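Local coordinates for possible sortase-like protein (Corynebacterium diphtheriae, PDB 5UUS) that is a sortase-like protein, probably with the cysteine transpeptidase or hydrolase activity expected of the sortase family, at residues A[109-112]-A[117-120]. Numbering follows the deposited sequence.
Sequences AIVV and SWSV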
loop_
_atom_site.group_PDB
_atom_site.type_symbol
_atom_site.label_atom_id
_atom_site.label_comp_id
_atom_site.label_asym_id
_atom_site.label_seq_id
_atom_site.Cartn_x
_atom_site.Cartn_y
_atom_site.Cartn_z
ATOM N N ALA A 109 2.613 7.892 -6.333
ATOM C CA ALA A 109 2.364 7.902 -4.883
ATOM C C ALA A 109 1.051 7.230 -4.515
ATOM O O ALA A 109 0.037 7.385 -5.208
ATOM C CB ALA A 109 2.367 9.351 -4.344
ATOM N N ILE A 110 1.082 6.467 -3.432
ATOM C CA ILE A 110 -0.126 6.019 -2.777
ATOM C C ILE A 110 -0.058 6.642 -1.368
ATOM O O ILE A 110 0.853 6.340 -0.610
ATOM C CB ILE A 110 -0.223 4.496 -2.676
ATOM C CG1 ILE A 110 0.182 3.803 -4.014
ATOM C CG2 ILE A 110 -1.609 4.080 -2.110
ATOM C CD1 ILE A 110 -0.686 4.150 -5.124
ATOM N N VAL A 111 -1.001 7.517 -1.038
ATOM C CA VAL A 111 -0.987 8.183 0.257
ATOM C C VAL A 111 -2.002 7.536 1.185
ATOM O O VAL A 111 -3.151 7.326 0.800
ATOM C CB VAL A 111 -1.270 9.687 0.122
ATOM C CG1 VAL A 111 -1.183 10.359 1.497
ATOM C CG2 VAL A 111 -0.267 10.329 -0.852
ATOM N N VAL A 112 -1.558 7.192 2.393
ATOM C CA VAL A 112 -2.405 6.513 3.368
ATOM C C VAL A 112 -2.455 7.320 4.662
ATOM O O VAL A 112 -1.441 7.658 5.263
ATOM C CB VAL A 112 -1.913 5.083 3.645
ATOM C CG1 VAL A 112 -2.905 4.326 4.523
ATOM C CG2 VAL A 112 -1.739 4.335 2.323
ATOM N N SER A 117 -1.617 9.530 11.628
ATOM C CA SER A 117 -0.421 9.607 10.799
ATOM C C SER A 117 -0.701 9.755 9.301
ATOM O O SER A 117 -1.810 9.504 8.834
ATOM C CB SER A 117 0.436 8.358 11.008
ATOM O OG SER A 117 -0.193 7.228 10.405
ATOM N N TRP A 118 0.337 10.160 8.568
ATOM C CA TRP A 118 0.333 10.160 7.103
ATOM C C TRP A 118 1.489 9.276 6.653
ATOM O O TRP A 118 2.577 9.362 7.230
ATOM C CB TRP A 118 0.502 11.581 6.529
ATOM C CG TRP A 118 -0.682 12.473 6.679
ATOM C CD1 TRP A 118 -0.890 13.433 7.662
ATOM C CD2 TRP A 118 -1.833 12.524 5.820
ATOM N NE1 TRP A 118 -2.098 14.055 7.454
ATOM C CE2 TRP A 118 -2.702 13.519 6.337
ATOM C CE3 TRP A 118 -2.219 11.822 4.666
ATOM C CZ2 TRP A 118 -3.925 13.836 5.735
ATOM C CZ3 TRP A 118 -3.433 12.140 4.057
ATOM C CH2 TRP A 118 -4.271 13.141 4.594
ATOM N N SER A 119 1.244 8.419 5.649
ATOM C CA SER A 119 2.276 7.594 5.029
ATOM C C SER A 119 2.243 7.840 3.522
ATOM O O SER A 119 1.169 8.004 2.940
ATOM C CB SER A 119 2.056 6.097 5.307
ATOM O OG SER A 119 1.969 5.830 6.683
ATOM N N VAL A 120 3.416 7.881 2.904
ATOM C CA VAL A 120 3.491 7.927 1.457
ATOM C C VAL A 120 4.235 6.699 1.011
ATOM O O VAL A 120 5.380 6.487 1.426
ATOM C CB VAL A 120 4.219 9.178 0.948
ATOM C CG1 VAL A 120 4.369 9.128 -0.584
ATOM C CG2 VAL A 120 3.471 10.430 1.406
HETATM O O HOH W 1 -0.467 6.536 7.683
#
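Val112 and Ser119 face each other as a hydrogen-bonded antiparallel pair. Val112 N donates to Ser119 O (2.9 Å, 172° at the hydrogen), and Ser119 N returns a bond to Val112 O (2.8 Å). One residue along, Val111 and Val120 form the non-hydrogen-bonded pair, with their side chains on the other face of the sheet. There the contact is apolar. Val111 CG1, anti to the backbone N (chi1 -177°), is carried to the indole of Trp118, reaching the edge of its six-membered ring close to the ring plane, 3.6 Å from CE3. Trp118 CG is anti to its carbonyl carbon (chi1 -72°), a setting that swings the indole across the strand boundary toward Val111. Val111 CG2, the other branch, faces Val120 CG2 at 4.4 Å, and Ala109 CB lies 4.3 Å from Val120 CG1, lengthening the apolar row; Pro223 packs on both Trp118 and Val120. On the face bearing Val112 and Ser119, Ile110 and Val112 pack on Met190 of strand 188-193, while the serine end is polar. A water donates to Val112 O (2.8 Å) and hydrogen-bonds to both Ser117 OG and Ser119 OG, the latter 2.7 Å away. These hydroxyls also bond to Thr114 and His214, respectively. The hairpin formed by strands 109-114 and 117-123 is built into the sortase beta-barrel, with strands 40-45 and 204-216 on its flanks. Val112 O thus receives both a backbone N-H and a water that bridges it to two serine hydroxyls, and Ser119, through His214, ties this otherwise largely apolar hairpin to strand 204-216.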